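Local coordinates for clavulanic acid biosynthesis oligopeptide binding protein 2 (Streptomyces clavuligerus, PDB 2WOL), which probably binds peptides as an extracellular solute-binding protein associated with the clavulanic acid biosynthesis pathway, at residues R31-V43 with A266-L278. Numbering follows the deposited sequence.
Sequences RGGTLRLVSSADV and AGEFDINLEGRGL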
loop_
_atom_site.group_PDB
_atom_site.type_symbol
_atom_site.label_atom_id
_atom_site.label_comp_id
_atom_site.label_asym_id
_atom_site.label_seq_id
_atom_site.Cartn_x
_atom_site.Cartn_y
_atom_site.Cartn_z
ATOM N N ARG A 31 -20.729 -2.768 22.670
ATOM C CA ARG A 31 -19.703 -1.790 23.020
ATOM C C ARG A 31 -19.049 -2.150 24.351
ATOM O O ARG A 31 -19.683 -2.766 25.215
ATOM C CB ARG A 31 -20.301 -0.385 23.114
ATOM C CG ARG A 31 -20.964 0.108 21.843
ATOM C CD ARG A 31 -21.747 1.388 22.085
ATOM N NE ARG A 31 -22.690 1.640 21.002
ATOM C CZ ARG A 31 -23.579 2.630 20.984
ATOM N NH1 ARG A 31 -23.655 3.486 21.995
ATOM N NH2 ARG A 31 -24.399 2.756 19.948
ATOM N N GLY A 32 -17.786 -1.764 24.509
ATOM C CA GLY A 32 -17.073 -1.933 25.768
ATOM C C GLY A 32 -15.780 -2.707 25.628
ATOM O O GLY A 32 -15.510 -3.304 24.584
ATOM N N GLY A 33 -14.978 -2.683 26.689
ATOM C CA GLY A 33 -13.758 -3.468 26.757
ATOM C C GLY A 33 -12.554 -2.756 26.174
ATOM O O GLY A 33 -12.670 -1.668 25.598
ATOM N N THR A 34 -11.394 -3.382 26.338
ATOM C CA THR A 34 -10.142 -2.850 25.829
ATOM C C THR A 34 -9.630 -3.778 24.735
ATOM O O THR A 34 -9.439 -4.972 24.971
ATOM C CB THR A 34 -9.106 -2.723 26.959
ATOM O OG1 THR A 34 -9.589 -1.787 27.931
ATOM C CG2 THR A 34 -7.765 -2.238 26.425
ATOM N N LEU A 35 -9.423 -3.226 23.543
ATOM C CA LEU A 35 -8.862 -3.992 22.437
ATOM C C LEU A 35 -7.346 -3.977 22.569
ATOM O O LEU A 35 -6.720 -2.917 22.509
ATOM C CB LEU A 35 -9.300 -3.422 21.084
ATOM C CG LEU A 35 -8.836 -4.157 19.818
ATOM C CD1 LEU A 35 -9.426 -5.575 19.703
ATOM C CD2 LEU A 35 -9.177 -3.337 18.588
ATOM N N ARG A 36 -6.770 -5.159 22.767
ATOM C CA ARG A 36 -5.337 -5.295 22.988
ATOM C C ARG A 36 -4.633 -5.647 21.688
ATOM O O ARG A 36 -4.757 -6.763 21.175
ATOM C CB ARG A 36 -5.061 -6.346 24.066
ATOM C CG ARG A 36 -5.568 -5.955 25.452
ATOM C CD ARG A 36 -5.509 -7.123 26.434
ATOM N NE ARG A 36 -4.172 -7.712 26.519
ATOM C CZ ARG A 36 -3.188 -7.276 27.307
ATOM N NH1 ARG A 36 -3.368 -6.229 28.108
ATOM N NH2 ARG A 36 -2.013 -7.892 27.294
ATOM N N LEU A 37 -3.914 -4.666 21.149
ATOM C CA LEU A 37 -3.199 -4.819 19.887
ATOM C C LEU A 37 -1.710 -4.973 20.141
ATOM O O LEU A 37 -1.204 -4.585 21.195
ATOM C CB LEU A 37 -3.455 -3.615 18.971
ATOM C CG LEU A 37 -4.910 -3.317 18.593
ATOM C CD1 LEU A 37 -4.990 -2.081 17.727
ATOM C CD2 LEU A 37 -5.546 -4.510 17.887
ATOM N N VAL A 38 -1.008 -5.543 19.167
ATOM C CA VAL A 38 0.433 -5.709 19.287
ATOM C C VAL A 38 1.121 -5.430 17.945
ATOM O O VAL A 38 0.537 -5.624 16.878
ATOM C CB VAL A 38 0.790 -7.109 19.876
ATOM C CG1 VAL A 38 0.379 -8.240 18.932
ATOM C CG2 VAL A 38 2.266 -7.188 20.261
ATOM N N SER A 39 2.354 -4.936 18.021
ATOM C CA SER A 39 3.173 -4.653 16.848
ATOM C C SER A 39 4.627 -4.905 17.218
ATOM O O SER A 39 5.017 -4.743 18.383
ATOM C CB SER A 39 2.991 -3.193 16.408
ATOM O OG SER A 39 3.862 -2.855 15.338
ATOM N N SER A 40 5.423 -5.301 16.228
ATOM C CA SER A 40 6.856 -5.473 16.433
ATOM C C SER A 40 7.602 -4.152 16.276
ATOM O O SER A 40 8.766 -4.048 16.661
ATOM C CB SER A 40 7.425 -6.526 15.476
ATOM O OG SER A 40 7.587 -6.018 14.165
ATOM N N ALA A 41 6.924 -3.156 15.709
ATOM C CA ALA A 41 7.522 -1.859 15.413
ATOM C C ALA A 41 6.654 -0.723 15.931
ATOM O O ALA A 41 5.433 -0.848 16.014
ATOM C CB ALA A 41 7.741 -1.714 13.922
ATOM N N ASP A 42 7.295 0.388 16.282
ATOM C CA ASP A 42 6.591 1.608 16.659
ATOM C C ASP A 42 5.993 2.243 15.403
ATOM O O ASP A 42 6.422 1.955 14.282
ATOM C CB ASP A 42 7.581 2.577 17.323
ATOM C CG ASP A 42 6.909 3.591 18.249
ATOM O OD1 ASP A 42 5.668 3.700 18.267
ATOM O OD2 ASP A 42 7.652 4.294 18.967
ATOM N N VAL A 43 4.997 3.100 15.593
ATOM C CA VAL A 43 4.497 3.929 14.502
ATOM C C VAL A 43 5.642 4.769 13.934
ATOM O O VAL A 43 6.572 5.135 14.661
ATOM C CB VAL A 43 3.343 4.860 14.964
ATOM C CG1 VAL A 43 2.178 4.039 15.501
ATOM C CG2 VAL A 43 3.820 5.872 16.015
ATOM N N ALA A 266 -1.404 -17.385 22.202
ATOM C CA ALA A 266 -1.714 -17.667 23.612
ATOM C C ALA A 266 -2.867 -16.820 24.169
ATOM O O ALA A 266 -3.387 -17.112 25.247
ATOM C CB ALA A 266 -0.470 -17.495 24.480
ATOM N N GLY A 267 -3.245 -15.764 23.453
ATOM C CA GLY A 267 -4.361 -14.909 23.857
ATOM C C GLY A 267 -4.000 -13.701 24.704
ATOM O O GLY A 267 -4.888 -13.005 25.198
ATOM N N GLU A 268 -2.701 -13.436 24.866
ATOM C CA GLU A 268 -2.240 -12.275 25.639
ATOM C C GLU A 268 -2.491 -10.967 24.892
ATOM O O GLU A 268 -2.613 -9.898 25.501
ATOM C CB GLU A 268 -0.760 -12.422 25.994
ATOM C CG GLU A 268 -0.468 -13.567 26.969
ATOM C CD GLU A 268 0.996 -13.978 26.994
ATOM O OE1 GLU A 268 1.879 -13.096 26.947
ATOM O OE2 GLU A 268 1.264 -15.192 27.070
ATOM N N PHE A 269 -2.559 -11.067 23.571
ATOM C CA PHE A 269 -2.969 -9.959 22.717
ATOM C C PHE A 269 -4.099 -10.443 21.832
ATOM O O PHE A 269 -4.184 -11.630 21.527
ATOM C CB PHE A 269 -1.794 -9.452 21.882
ATOM C CG PHE A 269 -0.609 -9.063 22.706
ATOM C CD1 PHE A 269 0.498 -9.898 22.791
ATOM C CD2 PHE A 269 -0.614 -7.875 23.437
ATOM C CE1 PHE A 269 1.589 -9.546 23.575
ATOM C CE2 PHE A 269 0.473 -7.517 24.219
ATOM C CZ PHE A 269 1.578 -8.355 24.290
ATOM N N ASP A 270 -4.965 -9.524 21.428
ATOM C CA ASP A 270 -6.136 -9.887 20.648
ATOM C C ASP A 270 -5.811 -10.049 19.171
ATOM O O ASP A 270 -6.193 -11.043 18.550
ATOM C CB ASP A 270 -7.238 -8.845 20.837
ATOM C CG ASP A 270 -7.696 -8.735 22.280
ATOM O OD1 ASP A 270 -7.685 -9.762 22.998
ATOM O OD2 ASP A 270 -8.078 -7.624 22.697
ATOM N N ILE A 271 -5.099 -9.061 18.629
ATOM C CA ILE A 271 -4.818 -8.942 17.201
ATOM C C ILE A 271 -3.453 -8.292 16.989
ATOM O O ILE A 271 -3.067 -7.392 17.736
ATOM C CB ILE A 271 -5.907 -8.077 16.490
ATOM C CG1 ILE A 271 -7.298 -8.727 16.586
ATOM C CG2 ILE A 271 -5.531 -7.771 15.026
ATOM C CD1 ILE A 271 -7.485 -9.996 15.753
ATOM N N ASN A 272 -2.731 -8.764 15.973
ATOM C CA ASN A 272 -1.506 -8.113 15.516
ATOM C C ASN A 272 -1.869 -6.935 14.606
ATOM O O ASN A 272 -2.315 -7.131 13.473
ATOM C CB ASN A 272 -0.628 -9.134 14.784
ATOM C CG ASN A 272 0.614 -8.517 14.163
ATOM O OD1 ASN A 272 0.783 -7.300 14.146
ATOM N ND2 ASN A 272 1.490 -9.367 13.647
ATOM N N LEU A 273 -1.674 -5.716 15.108
ATOM C CA LEU A 273 -1.982 -4.501 14.351
ATOM C C LEU A 273 -1.051 -4.303 13.160
ATOM O O LEU A 273 -1.490 -3.917 12.077
ATOM C CB LEU A 273 -1.922 -3.265 15.260
ATOM C CG LEU A 273 -1.938 -1.892 14.573
ATOM C CD1 LEU A 273 -3.240 -1.648 13.822
ATOM C CD2 LEU A 273 -1.675 -0.780 15.579
ATOM N N GLU A 274 0.236 -4.564 13.374
ATOM C CA GLU A 274 1.242 -4.362 12.333
ATOM C C GLU A 274 0.903 -5.185 11.092
ATOM O O GLU A 274 1.092 -4.733 9.959
ATOM C CB GLU A 274 2.628 -4.718 12.860
ATOM C CG GLU A 274 3.747 -4.283 11.947
ATOM C CD GLU A 274 5.092 -4.796 12.388
ATOM O OE1 GLU A 274 5.142 -5.726 13.226
ATOM O OE2 GLU A 274 6.097 -4.264 11.883
ATOM N N GLY A 275 0.406 -6.399 11.322
ATOM C CA GLY A 275 -0.188 -7.211 10.272
ATOM C C GLY A 275 0.745 -7.789 9.230
ATOM O O GLY A 275 0.329 -8.017 8.095
ATOM N N ARG A 276 1.999 -8.041 9.599
ATOM C CA ARG A 276 2.942 -8.660 8.661
ATOM C C ARG A 276 2.719 -10.169 8.530
ATOM O O ARG A 276 3.447 -10.848 7.806
ATOM C CB ARG A 276 4.390 -8.390 9.070
ATOM C CG ARG A 276 4.871 -6.959 8.917
ATOM C CD ARG A 276 6.392 -6.967 8.955
ATOM N NE ARG A 276 6.964 -5.888 9.756
ATOM C CZ ARG A 276 8.069 -6.005 10.493
ATOM N NH1 ARG A 276 8.718 -7.164 10.556
ATOM N NH2 ARG A 276 8.517 -4.962 11.186
ATOM N N GLY A 277 1.714 -10.682 9.235
ATOM C CA GLY A 277 1.365 -12.096 9.175
ATOM C C GLY A 277 2.117 -12.922 10.194
ATOM O O GLY A 277 3.006 -12.418 10.885
ATOM N N LEU A 278 1.744 -14.193 10.294
ATOM C CA LEU A 278 2.485 -15.145 11.110
ATOM C C LEU A 278 3.850 -15.414 10.489
ATOM O O LEU A 278 3.977 -15.531 9.266
ATOM C CB LEU A 278 1.707 -16.457 11.253
ATOM C CG LEU A 278 0.351 -16.417 11.966
ATOM C CD1 LEU A 278 -0.325 -17.782 11.893
ATOM C CD2 LEU A 278 0.487 -15.971 13.413
HETATM O O HOH W 1 -9.093 -7.725 25.193
#
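Arg36 pairs with Asp270, and Val38 with Ile271 and Leu273, where strand 34-39 meets the short parallel strand 271-272, the edge of a five-stranded mixed sheet in this family 5 solute-binding protein. Strand 34-39 lies between 248-253 and 271-272, which helix 257-265 joins in a beta-alpha-beta crossover. Asp270 N reaches Arg36 O at 2.8 Å, Val38 N donates to Ile271 O, and Leu273 N returns to Val38 O at 2.8 Å. Before these rungs a side chain replaces a strand carbonyl: Asp270 OD2 accepts Arg36 N at 2.8 Å, nearly straight at 169° though from above the carboxylate plane, and a water links it to Thr34 O. The Arg36 chain, bent at chi3 (55°), turns its guanidinium edge-on to Glu268 O, which receives both NE (2.9 Å) and NH2.

Apolar contacts line both faces of the sheet. Val38 CB sits over the Phe269 ring, 4.0 Å from its centroid, in a CH-pi contact, while Leu37 packs against Ile271 and Leu273 on the opposite face.

Beyond the strands, Glu274 OE1 accepts Ser40 N and, through its syn lone pair, Ser40 OG at 2.6 Å; Arg276 NH2 forms a salt bridge to Glu274 OE2. Carboxylates thus extend the pairing past both ends of a two-residue strand, and the arginine probably favours a charged Glu274.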